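Local coordinates for protein L-ornithine 5-monooxygenase (Pseudomonas aeruginosa, PDB 3S5W) that catalyses the FAD- and NADPH-dependent hydroxylation of the side-chain nitrogen of L-ornithine, the first step in making the hydroxamate groups of the siderophore pyoverdin, at residues K89-L94 against S430-R435; L151-M156 against R381-P386; G160-L165 against C408-Y413; P266-P271 against Y300-Y305. All coordinates share one frame; numbering follows the deposited sequence.

Contact 1 of 4, residues K89-L94 against S430-R435; sequences KDLVSL and SVLPVR. With ONH (N~5~-hydroxy-L-ornithine), chain E.
The carboxylate end of the substrate pocket is built here, where Lys89 and Ser430 converge on the carboxylate of the bound N5-hydroxy-L-ornithine. Lys89 NZ lies 2.9 Å from OXT of the ligand and makes a weaker bond to its other carboxylate oxygen, O. Ser430 OG gives a 2.7 Å bond to the same OXT. The Lys89 chain is extended beyond CG, which carries NZ across to the ligand. One water joins the two residues, accepting from Lys89 NZ and donating to Ser430 O.

Away from the ligand the contact turns apolar. Pro433, in the first turn of helix 432-447, sets its ring against the backbone of the loop. Its CG is 3.4 Å from Leu91 O and 3.5 Å from Asp90 O. Leu94 CB reaches the same CG at 4.0 Å, and Leu94 CD1 lies against Ser430 O. Leu91 and Leu432 run side by side, CD2 to CD1.

Asp90 shapes the loop. Its OD1 accepts from Val92 N, from above the carboxylate plane, in an Asx turn. It also takes Ser93 N at 2.8 Å on its syn lone pair. OD2 holds Ser93 OG and, beyond the segments, Phe103 N. The ammonium of Lys89 probably offsets the negative charge of the product carboxylate. Two donors on OXT, with the weak bond from Lys89 NZ to O, would restrict the rotation of that group.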
# COMPACT_ATOMS: atom_id res chain seq x y z
N LYS A 89 12.36 -10.14 4.03
CA LYS A 89 11.66 -9.03 4.71
C LYS A 89 10.15 -9.39 4.79
O LYS A 89 9.26 -8.59 4.44
CB LYS A 89 11.93 -7.72 3.98
CG LYS A 89 13.45 -7.31 4.03
CD LYS A 89 13.61 -5.79 3.98
CE LYS A 89 15.06 -5.35 3.80
NZ LYS A 89 15.17 -3.83 3.87
N ASP A 90 9.89 -10.62 5.18
CA ASP A 90 8.55 -11.14 5.40
C ASP A 90 7.98 -10.58 6.73
O ASP A 90 8.53 -9.67 7.29
CB ASP A 90 8.62 -12.68 5.40
CG ASP A 90 9.43 -13.24 6.56
OD1 ASP A 90 9.59 -12.50 7.55
OD2 ASP A 90 9.93 -14.40 6.50
N LEU A 91 6.87 -11.11 7.23
CA LEU A 91 6.22 -10.50 8.42
C LEU A 91 6.97 -10.64 9.77
O LEU A 91 6.61 -9.97 10.73
CB LEU A 91 4.81 -11.09 8.58
CG LEU A 91 3.82 -10.78 7.44
CD1 LEU A 91 2.46 -11.43 7.66
CD2 LEU A 91 3.67 -9.32 7.29
N VAL A 92 8.02 -11.47 9.81
CA VAL A 92 8.63 -11.86 11.10
C VAL A 92 10.14 -11.86 11.19
O VAL A 92 10.71 -11.60 12.26
CB VAL A 92 8.15 -13.28 11.59
CG1 VAL A 92 6.66 -13.33 11.78
CG2 VAL A 92 8.57 -14.40 10.61
N SER A 93 10.80 -12.21 10.07
CA SER A 93 12.19 -12.65 10.11
C SER A 93 13.19 -11.65 10.65
O SER A 93 14.15 -12.04 11.32
CB SER A 93 12.64 -13.25 8.76
OG SER A 93 11.96 -14.48 8.56
N LEU A 94 13.00 -10.36 10.37
CA LEU A 94 13.92 -9.35 10.93
C LEU A 94 13.91 -9.31 12.46
O LEU A 94 14.86 -8.84 13.07
CB LEU A 94 13.63 -7.96 10.37
CG LEU A 94 13.90 -7.75 8.88
CD1 LEU A 94 13.89 -6.26 8.53
CD2 LEU A 94 15.24 -8.36 8.52
N SER A 430 9.13 -3.29 4.70
CA SER A 430 10.53 -3.28 5.14
C SER A 430 10.86 -3.52 6.63
O SER A 430 11.80 -4.26 6.97
CB SER A 430 11.25 -1.98 4.64
OG SER A 430 11.01 -1.78 3.25
N VAL A 431 10.10 -2.88 7.51
CA VAL A 431 10.43 -2.95 8.94
C VAL A 431 9.26 -3.51 9.77
O VAL A 431 9.26 -3.37 10.98
CB VAL A 431 10.89 -1.60 9.54
CG1 VAL A 431 12.22 -1.13 8.92
CG2 VAL A 431 9.79 -0.50 9.39
N LEU A 432 8.30 -4.16 9.12
CA LEU A 432 7.11 -4.63 9.82
C LEU A 432 7.42 -5.48 11.06
O LEU A 432 6.80 -5.25 12.08
CB LEU A 432 6.15 -5.35 8.87
CG LEU A 432 5.46 -4.49 7.79
CD1 LEU A 432 4.38 -5.31 7.21
CD2 LEU A 432 4.89 -3.20 8.34
N PRO A 433 8.38 -6.43 10.98
CA PRO A 433 8.63 -7.22 12.22
C PRO A 433 9.09 -6.40 13.42
O PRO A 433 8.75 -6.73 14.58
CB PRO A 433 9.74 -8.21 11.81
CG PRO A 433 9.61 -8.33 10.30
CD PRO A 433 9.16 -6.94 9.83
N VAL A 434 9.89 -5.37 13.16
CA VAL A 434 10.40 -4.50 14.21
C VAL A 434 9.31 -3.51 14.68
O VAL A 434 9.16 -3.28 15.91
CB VAL A 434 11.72 -3.78 13.73
CG1 VAL A 434 12.23 -2.83 14.78
CG2 VAL A 434 12.83 -4.85 13.41
N ARG A 435 8.57 -2.90 13.75
CA ARG A 435 7.45 -2.03 14.14
C ARG A 435 6.41 -2.79 14.98
O ARG A 435 5.87 -2.26 15.96
CB ARG A 435 6.81 -1.40 12.92
CG ARG A 435 5.73 -0.39 13.23
CD ARG A 435 5.45 0.45 12.00
NE ARG A 435 4.57 -0.17 11.01
CZ ARG A 435 4.59 0.14 9.72
NH1 ARG A 435 5.53 0.96 9.27
NH2 ARG A 435 3.71 -0.38 8.88
C ONH E . 13.88 -2.65 0.90
N ONH E . 14.40 -1.64 -1.28
O ONH E . 14.80 -3.47 0.61
CA ONH E . 13.43 -1.69 -0.16
CB ONH E . 12.01 -2.05 -0.62
CD ONH E . 10.15 -1.36 -2.07
NE ONH E . 9.77 -0.33 -3.01
CG ONH E . 11.54 -1.00 -1.62
OZ ONH E . 8.75 -0.63 -3.89
OXT ONH E . 13.31 -2.59 2.03
O HOH W 1 14.43 -3.33 6.53

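Contact 2 of 4, residues L151-M156 against R381-P386; sequences LRIEPM and RQLLEP
A single backbone hydrogen bond joins the two segments. Ile153 N donates to Leu383 O at 3.0 Å, with an N-H...O angle of 147° and the donor in the carbonyl plane. The same oxygen receives a CA-H...O contact from Arg152 CA at 3.5 Å. Leu383 O is therefore approached by two neighbouring residues of the strand.

Beside this bond the packing is mostly apolar. Ile153 and Leu383 lie side by side and point the same way, with Ile153 CG1 4.1 Å from Leu383 CD1. Leu383 also brings CD1 against the backbone of Arg152, because chi1 (-167°) turns CG away from its own N. Leu384 CD2 meets the Ile153 CG1 branch as well. The Pro386 ring lies on the strand further along: its CB is 3.3 Å from Ile153 O and 4.0 Å from Glu154 CG. The contact buries Ile153 O, which has no hydrogen-bond partner in the model. Pro155 CD then approaches Pro386 O at 3.6 Å.

Strand 148-158 pairs antiparallel with strand 161-171. Leu151 and Arg152 both face Ile168 there, which makes a classic beta bulge. The loop 381-386 packs beside this hairpin, and the Leu383 side chain comes to about 5 Å from the bound FAD.

The charged groups bond along the strand and across the hairpin. Arg152 NE binds Glu154 OE2 in a salt bridge. The oxygen lies almost in the guanidinium plane, but is met on its anti side and well out of the carboxylate plane (34°). Glu154 OE1 has a second partner in Arg166, so the glutamate bridges two arginines.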
# COMPACT_ATOMS: atom_id res chain seq x y z
N LEU A 151 -16.30 2.69 10.21
CA LEU A 151 -16.76 3.99 9.71
C LEU A 151 -16.24 5.18 10.52
O LEU A 151 -15.93 6.22 9.96
CB LEU A 151 -18.30 4.02 9.64
CG LEU A 151 -19.03 2.88 8.89
CD1 LEU A 151 -20.55 2.94 9.14
CD2 LEU A 151 -18.75 2.91 7.40
N ARG A 152 -16.16 5.03 11.83
CA ARG A 152 -15.71 6.12 12.72
C ARG A 152 -15.38 5.61 14.11
O ARG A 152 -15.85 4.55 14.53
CB ARG A 152 -16.77 7.24 12.82
CG ARG A 152 -18.05 6.83 13.51
CD ARG A 152 -19.12 7.97 13.52
NE ARG A 152 -20.42 7.41 13.92
CZ ARG A 152 -21.27 6.84 13.08
NH1 ARG A 152 -21.00 6.77 11.78
NH2 ARG A 152 -22.41 6.34 13.53
N ILE A 153 -14.60 6.39 14.84
CA ILE A 153 -14.20 6.07 16.19
C ILE A 153 -14.69 7.22 17.04
O ILE A 153 -14.42 8.37 16.71
CB ILE A 153 -12.67 5.97 16.33
CG1 ILE A 153 -12.08 5.07 15.23
CG2 ILE A 153 -12.27 5.49 17.73
CD1 ILE A 153 -12.57 3.63 15.27
N GLU A 154 -15.41 6.89 18.11
CA GLU A 154 -15.96 7.89 19.04
C GLU A 154 -15.42 7.71 20.47
O GLU A 154 -15.18 6.59 20.91
CB GLU A 154 -17.48 7.80 19.08
CG GLU A 154 -18.18 8.31 17.83
CD GLU A 154 -19.63 7.87 17.77
OE1 GLU A 154 -20.12 7.28 18.77
OE2 GLU A 154 -20.28 8.10 16.73
N PRO A 155 -15.23 8.83 21.19
CA PRO A 155 -14.78 8.79 22.58
C PRO A 155 -15.87 8.31 23.55
O PRO A 155 -17.00 8.76 23.45
CB PRO A 155 -14.44 10.25 22.88
CG PRO A 155 -15.25 11.04 21.92
CD PRO A 155 -15.31 10.21 20.68
N MET A 156 -15.53 7.39 24.45
CA MET A 156 -16.42 7.05 25.55
C MET A 156 -16.03 7.82 26.81
O MET A 156 -15.06 7.47 27.50
CB MET A 156 -16.45 5.55 25.80
CG MET A 156 -17.78 4.90 25.48
SD MET A 156 -17.90 3.16 25.99
CE MET A 156 -17.61 3.24 27.76
N ARG A 381 -9.94 11.55 7.23
CA ARG A 381 -10.01 11.80 8.63
C ARG A 381 -11.44 11.79 9.14
O ARG A 381 -11.67 12.19 10.24
CB ARG A 381 -9.23 13.06 9.07
CG ARG A 381 -8.09 13.48 8.18
CD ARG A 381 -6.72 13.17 8.80
NE ARG A 381 -6.70 13.21 10.25
CZ ARG A 381 -5.69 13.68 10.99
NH1 ARG A 381 -4.61 14.17 10.43
NH2 ARG A 381 -5.76 13.64 12.31
N GLN A 382 -12.40 11.29 8.37
CA GLN A 382 -13.73 11.09 8.93
C GLN A 382 -13.66 10.02 10.01
O GLN A 382 -14.31 10.10 11.03
CB GLN A 382 -14.74 10.71 7.89
CG GLN A 382 -16.12 11.16 8.25
CD GLN A 382 -16.26 12.68 8.25
OE1 GLN A 382 -16.44 13.29 7.21
NE2 GLN A 382 -16.20 13.29 9.43
N LEU A 383 -12.83 9.03 9.77
CA LEU A 383 -12.52 7.99 10.74
C LEU A 383 -12.20 8.52 12.14
O LEU A 383 -12.86 8.16 13.11
CB LEU A 383 -11.36 7.15 10.20
CG LEU A 383 -11.02 5.82 10.86
CD1 LEU A 383 -12.28 5.02 11.12
CD2 LEU A 383 -10.08 5.05 9.94
N LEU A 384 -11.19 9.38 12.22
CA LEU A 384 -10.75 9.95 13.49
C LEU A 384 -11.39 11.31 13.82
O LEU A 384 -11.14 11.85 14.91
CB LEU A 384 -9.22 10.04 13.54
CG LEU A 384 -8.45 8.71 13.56
CD1 LEU A 384 -6.93 8.91 13.47
CD2 LEU A 384 -8.79 7.87 14.79
N GLU A 385 -12.22 11.82 12.91
CA GLU A 385 -12.94 13.12 13.12
C GLU A 385 -13.56 13.32 14.51
O GLU A 385 -13.29 14.35 15.12
CB GLU A 385 -13.99 13.39 12.02
CG GLU A 385 -14.62 14.81 12.05
CD GLU A 385 -13.73 15.88 11.39
OE1 GLU A 385 -13.34 15.70 10.21
OE2 GLU A 385 -13.42 16.90 12.04
N PRO A 386 -14.35 12.35 15.03
CA PRO A 386 -14.92 12.59 16.37
C PRO A 386 -13.89 12.71 17.50
O PRO A 386 -14.26 13.01 18.62
CB PRO A 386 -15.82 11.36 16.61
CG PRO A 386 -16.15 10.86 15.27
CD PRO A 386 -14.88 11.09 14.47

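Contact 3 of 4, residues G160-L165 against C408-Y413; sequences GQVEAL and CKVAIY
Val162 O accepts the one hydrogen bond between the segments, from Lys409 N at 3.0 Å. The N-H...O angle is 148° and the donor lies in the carbonyl plane. Lys409 CB also presses on this oxygen at 3.2 Å. Beside the bond, Val162 CB rests 3.9 Å from Cys408 CA and a little further from Cys408 SG.

Val162 and Cys408 form a single beta bridge between strand 161-171 and the residues leading into strand 411-414. The backbone of Val162 is also bonded to Arg407. Strand 161-171 is the partner of 148-158 in a hairpin, and strand 411-414 runs parallel to 183-186 in the same mixed sheet. Leu184 of strand 183-186 touches both Leu165 and Ile412.

Val410 packs its two branches against strand 161-171. Its CG2, placed between the backbone N and the carbonyl carbon, meets Val162 CG1 at 4.0 Å and Leu165 CG at 3.8 Å. The Val162 and Val410 side chains cross at about a right angle. The other branch, CG1, lies 3.6 Å from Ala164 N. Leu165 CD1 then reaches Ile412 CG1 at 3.9 Å, again with the side chains nearly perpendicular.

On the exposed side, Glu163 and Lys409 run side by side and point the same way. Glu163 OE1 lies against Lys409 CG. The lysine chain bends at chi2 and chi3, and its NZ stays 5.8 Å from Glu163 OE1.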
# COMPACT_ATOMS: atom_id res chain seq x y z
N GLY A 160 -15.57 13.13 32.43
CA GLY A 160 -14.74 14.08 31.67
C GLY A 160 -13.52 13.48 30.97
O GLY A 160 -12.85 14.16 30.19
N GLN A 161 -13.23 12.20 31.26
CA GLN A 161 -12.07 11.49 30.69
C GLN A 161 -12.47 10.43 29.64
O GLN A 161 -13.45 9.71 29.82
CB GLN A 161 -11.22 10.83 31.79
CG GLN A 161 -11.04 11.63 33.10
CD GLN A 161 -9.85 12.58 33.08
OE1 GLN A 161 -9.76 13.50 32.25
NE2 GLN A 161 -8.93 12.38 34.03
N VAL A 162 -11.70 10.34 28.55
CA VAL A 162 -11.89 9.30 27.53
C VAL A 162 -11.29 7.98 28.04
O VAL A 162 -10.08 7.78 27.97
CB VAL A 162 -11.24 9.70 26.17
CG1 VAL A 162 -11.56 8.67 25.10
CG2 VAL A 162 -11.72 11.08 25.73
N GLU A 163 -12.14 7.10 28.56
CA GLU A 163 -11.70 5.85 29.16
C GLU A 163 -11.73 4.68 28.19
O GLU A 163 -11.17 3.63 28.45
CB GLU A 163 -12.57 5.48 30.38
CG GLU A 163 -12.64 6.53 31.50
CD GLU A 163 -11.33 6.74 32.25
OE1 GLU A 163 -10.36 5.99 32.03
OE2 GLU A 163 -11.29 7.68 33.08
N ALA A 164 -12.44 4.85 27.08
CA ALA A 164 -12.56 3.81 26.07
C ALA A 164 -13.00 4.43 24.75
O ALA A 164 -13.36 5.61 24.69
CB ALA A 164 -13.52 2.70 26.54
N LEU A 165 -12.95 3.64 23.69
CA LEU A 165 -13.32 4.12 22.38
C LEU A 165 -14.42 3.26 21.84
O LEU A 165 -14.44 2.06 22.07
CB LEU A 165 -12.10 4.12 21.43
CG LEU A 165 -10.95 5.08 21.74
CD1 LEU A 165 -9.72 4.68 20.93
CD2 LEU A 165 -11.33 6.55 21.49
N CYS A 408 -7.50 12.27 27.33
CA CYS A 408 -7.56 11.03 26.58
C CYS A 408 -6.66 9.99 27.26
O CYS A 408 -5.44 10.12 27.26
CB CYS A 408 -7.15 11.29 25.13
SG CYS A 408 -7.71 10.09 23.91
N LYS A 409 -7.29 8.99 27.87
CA LYS A 409 -6.61 7.94 28.63
C LYS A 409 -6.33 6.68 27.79
O LYS A 409 -5.68 5.74 28.25
CB LYS A 409 -7.44 7.55 29.85
CG LYS A 409 -7.84 8.71 30.78
CD LYS A 409 -6.70 9.12 31.70
CE LYS A 409 -6.54 8.11 32.85
NZ LYS A 409 -5.37 8.42 33.69
N VAL A 410 -6.88 6.66 26.58
CA VAL A 410 -6.74 5.52 25.67
C VAL A 410 -5.52 5.75 24.78
O VAL A 410 -5.12 6.90 24.55
CB VAL A 410 -7.99 5.31 24.80
CG1 VAL A 410 -9.18 4.92 25.66
CG2 VAL A 410 -8.30 6.56 24.00
N ALA A 411 -4.96 4.66 24.27
CA ALA A 411 -3.81 4.71 23.36
C ALA A 411 -4.31 4.47 21.94
O ALA A 411 -5.06 3.51 21.70
CB ALA A 411 -2.76 3.67 23.77
N ILE A 412 -3.93 5.35 21.01
CA ILE A 412 -4.23 5.18 19.59
C ILE A 412 -2.91 5.13 18.80
O ILE A 412 -2.09 6.04 18.90
CB ILE A 412 -5.10 6.34 19.06
CG1 ILE A 412 -6.37 6.49 19.95
CG2 ILE A 412 -5.43 6.13 17.57
CD1 ILE A 412 -7.06 7.80 19.81
N TYR A 413 -2.73 4.06 18.03
CA TYR A 413 -1.52 3.90 17.20
C TYR A 413 -1.93 3.95 15.73
O TYR A 413 -3.08 3.63 15.38
CB TYR A 413 -0.86 2.55 17.52
CG TYR A 413 -0.41 2.40 18.95
CD1 TYR A 413 -1.29 1.96 19.95
CD2 TYR A 413 0.90 2.66 19.32
CE1 TYR A 413 -0.87 1.81 21.28
CE2 TYR A 413 1.33 2.50 20.64
CZ TYR A 413 0.43 2.07 21.62
OH TYR A 413 0.84 1.92 22.93

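Contact 4 of 4, residues P266-P271 against Y300-Y305; sequences PADDSP and YHNTNY. With NAP (NADP nicotinamide-adenine-dinucleotide phosphate), chain F; ONH (N~5~-hydroxy-L-ornithine), chain E.
The Asn302 amide meets Asp268 through CB of the aspartate, while waters join the amide to the carboxylate. One water donates to Asp268 OD2 and Asn302 OD1; another donates to the same OD2 and accepts from Asn302 ND2. Further along, Asn304 ND2 sits 3.4 Å above one face of the Tyr305 ring, toward its rim. NADP atom O2A lies at the edge of that ring, near its plane. Tyr305 CB sits over one face of the His301 ring, toward its rim.

The direct bond runs from Asp268 N to Asn302 O, 3.0 Å long and nearly straight at 173°. Its donor is tilted 23° from the carbonyl plane. Asp268 O touches Thr303 CA and CG2, both at 3.5 Å. Asp268 OD1 takes Ser270 N, in an Asx turn, and Ser270 OG at 2.7 Å on its syn lone pair. Thr303 OG1 turns back to Tyr300 O at 2.6 Å.

The ligands meet this site at Asn304. Its OD1 accepts from NE of N5-hydroxy-L-ornithine at 2.8 Å, while its backbone O accepts from NADP O3D at 3.0 Å. Asn304 thus probably helps to place the hydroxylated end of the product beside a ribose of NADP. At the other end of the product, a water links the alpha-amino N of the ligand to Asp268 O and Thr303 O.

Segment 300-305 follows helix 290-299 and leads toward helix 310-326. Segment 266-271 comes after strand 253-258 and runs to helix 271-274, whose Val273 touches Asp268, Tyr300 and Thr303.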
# COMPACT_ATOMS: atom_id res chain seq x y z
N PRO A 266 15.11 4.11 -13.03
CA PRO A 266 15.24 2.87 -12.28
C PRO A 266 15.17 3.08 -10.78
O PRO A 266 15.72 4.06 -10.24
CB PRO A 266 16.65 2.36 -12.68
CG PRO A 266 17.43 3.62 -13.07
CD PRO A 266 16.37 4.52 -13.69
N ALA A 267 14.52 2.13 -10.13
CA ALA A 267 14.46 2.06 -8.68
C ALA A 267 15.85 1.76 -8.11
O ALA A 267 16.51 0.82 -8.56
CB ALA A 267 13.48 0.99 -8.26
N ASP A 268 16.28 2.56 -7.13
CA ASP A 268 17.57 2.35 -6.48
C ASP A 268 17.43 1.38 -5.29
O ASP A 268 16.89 1.75 -4.25
CB ASP A 268 18.17 3.69 -6.01
CG ASP A 268 19.67 3.59 -5.66
OD1 ASP A 268 20.17 2.44 -5.49
OD2 ASP A 268 20.34 4.66 -5.55
N ASP A 269 17.93 0.15 -5.47
CA ASP A 269 18.13 -0.79 -4.36
C ASP A 269 19.62 -1.24 -4.26
O ASP A 269 19.91 -2.30 -3.69
CB ASP A 269 17.17 -2.00 -4.52
CG ASP A 269 17.55 -2.88 -5.72
OD1 ASP A 269 18.26 -2.38 -6.63
OD2 ASP A 269 17.19 -4.08 -5.73
N SER A 270 20.56 -0.43 -4.76
CA SER A 270 21.99 -0.70 -4.58
C SER A 270 22.27 -0.75 -3.05
O SER A 270 21.56 -0.08 -2.26
CB SER A 270 22.87 0.37 -5.31
OG SER A 270 22.68 1.67 -4.74
N PRO A 271 23.27 -1.53 -2.62
CA PRO A 271 23.31 -1.94 -1.21
C PRO A 271 23.58 -0.85 -0.14
O PRO A 271 23.01 -0.92 0.96
CB PRO A 271 24.36 -3.07 -1.19
CG PRO A 271 25.24 -2.81 -2.39
CD PRO A 271 24.26 -2.28 -3.44
N TYR A 300 16.54 10.34 -1.10
CA TYR A 300 16.30 8.91 -1.33
C TYR A 300 14.92 8.62 -1.94
O TYR A 300 14.44 7.49 -1.88
CB TYR A 300 16.48 8.15 -0.01
CG TYR A 300 17.93 8.04 0.44
CD1 TYR A 300 18.73 7.00 -0.02
CD2 TYR A 300 18.49 8.98 1.32
CE1 TYR A 300 20.07 6.88 0.36
CE2 TYR A 300 19.82 8.87 1.73
CZ TYR A 300 20.61 7.82 1.24
OH TYR A 300 21.93 7.67 1.63
N HIS A 301 14.30 9.66 -2.50
CA HIS A 301 12.97 9.53 -3.10
C HIS A 301 12.94 8.41 -4.15
O HIS A 301 11.95 7.66 -4.23
CB HIS A 301 12.55 10.86 -3.74
CG HIS A 301 11.08 10.98 -4.01
ND1 HIS A 301 10.55 11.12 -5.29
CD2 HIS A 301 10.02 11.05 -3.17
CE1 HIS A 301 9.24 11.24 -5.21
NE2 HIS A 301 8.89 11.19 -3.94
N ASN A 302 14.03 8.27 -4.92
CA ASN A 302 14.10 7.31 -6.01
C ASN A 302 14.37 5.84 -5.61
O ASN A 302 14.57 4.98 -6.47
CB ASN A 302 15.11 7.78 -7.09
CG ASN A 302 16.53 7.50 -6.71
OD1 ASN A 302 16.88 7.49 -5.52
ND2 ASN A 302 17.39 7.26 -7.72
N THR A 303 14.40 5.57 -4.32
CA THR A 303 14.41 4.17 -3.83
C THR A 303 12.98 3.63 -3.81
O THR A 303 12.76 2.43 -3.71
CB THR A 303 14.91 4.10 -2.39
OG1 THR A 303 14.05 4.90 -1.56
CG2 THR A 303 16.35 4.61 -2.30
N ASN A 304 11.99 4.52 -3.93
CA ASN A 304 10.61 4.08 -3.76
C ASN A 304 9.52 4.72 -4.61
O ASN A 304 8.49 4.10 -4.82
CB ASN A 304 10.20 4.17 -2.28
CG ASN A 304 8.91 3.38 -1.98
OD1 ASN A 304 8.87 2.16 -2.18
ND2 ASN A 304 7.85 4.07 -1.53
N TYR A 305 9.71 5.95 -5.07
CA TYR A 305 8.64 6.67 -5.75
C TYR A 305 9.05 7.07 -7.16
O TYR A 305 10.22 7.47 -7.36
CB TYR A 305 8.28 7.95 -4.96
CG TYR A 305 7.71 7.67 -3.60
CD1 TYR A 305 6.39 7.20 -3.47
CD2 TYR A 305 8.46 7.90 -2.43
CE1 TYR A 305 5.84 6.94 -2.24
CE2 TYR A 305 7.91 7.64 -1.16
CZ TYR A 305 6.59 7.16 -1.08
OH TYR A 305 6.00 6.89 0.13
PA NAP F . 4.37 6.23 -7.47
O1A NAP F . 5.75 5.76 -7.41
O2A NAP F . 4.04 7.25 -6.49
O5B NAP F . 4.09 6.62 -8.98
C5B NAP F . 3.11 7.57 -9.21
C4B NAP F . 3.25 7.88 -10.68
O4B NAP F . 2.11 8.65 -10.96
C3B NAP F . 4.49 8.74 -10.96
O3B NAP F . 4.89 8.42 -12.29
C2B NAP F . 3.87 10.15 -10.90
O2B NAP F . 4.53 11.04 -11.75
C1B NAP F . 2.45 9.91 -11.48
N9A NAP F . 1.55 10.97 -11.02
C8A NAP F . 1.17 11.25 -9.72
N7A NAP F . 0.34 12.31 -9.71
C5A NAP F . 0.20 12.73 -10.98
C6A NAP F . -0.51 13.79 -11.55
N6A NAP F . -1.20 14.62 -10.77
N1A NAP F . -0.45 13.98 -12.89
C2A NAP F . 0.27 13.15 -13.72
N3A NAP F . 0.98 12.09 -13.17
C4A NAP F . 0.96 11.91 -11.82
O3 NAP F . 3.32 5.01 -7.39
PN NAP F . 3.34 3.46 -7.93
O1N NAP F . 1.96 2.94 -7.64
O2N NAP F . 3.85 3.34 -9.34
O5D NAP F . 4.38 2.90 -6.84
C5D NAP F . 5.50 2.05 -7.01
C4D NAP F . 5.45 1.30 -5.68
O4D NAP F . 5.91 -0.03 -5.69
C3D NAP F . 6.20 1.89 -4.50
O3D NAP F . 5.73 3.17 -4.15
C2D NAP F . 5.95 0.78 -3.47
O2D NAP F . 4.81 0.93 -2.63
C1D NAP F . 5.76 -0.46 -4.35
P2B NAP F . 5.59 12.15 -11.24
O1X NAP F . 5.62 13.10 -12.44
O2X NAP F . 6.86 11.35 -11.02
O3X NAP F . 5.09 12.75 -9.96
C ONH E . 13.88 -2.65 0.90
N ONH E . 14.40 -1.64 -1.28
O ONH E . 14.80 -3.47 0.61
CA ONH E . 13.43 -1.69 -0.16
CB ONH E . 12.01 -2.05 -0.62
CD ONH E . 10.15 -1.36 -2.07
NE ONH E . 9.77 -0.33 -3.01
CG ONH E . 11.54 -1.00 -1.62
OZ ONH E . 8.75 -0.63 -3.89
OXT ONH E . 13.31 -2.59 2.03
O HOH W 2 16.20 6.54 -10.51
O HOH W 3 14.60 0.44 -3.32
O HOH W 4 19.18 6.83 -4.46
O HOH W 5 20.12 6.11 -7.71

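How the contacts relate
Contacts 1 and 4 share one ligand. Contact 1 binds the carboxylate of N5-hydroxy-L-ornithine, and contact 4 binds its hydroxylated nitrogen and also NADP. Their centres are 19 Å apart and their nearest atoms about 7 Å, and the product, bound by both, bridges them. Contacts 2 and 3 lie elsewhere, 12 Å apart between centres, and touch through the hairpin of strands 148-158 and 161-171. Met156 N meets Ala164 O at 2.8 Å, a probable hydrogen bond, and Ile153 packs on Leu165. Contacts 3 and 4 are farthest apart, with centres 40 Å from each other. Along the chain, contacts 2, 3 and 4 are nested within the loop that contact 1 closes.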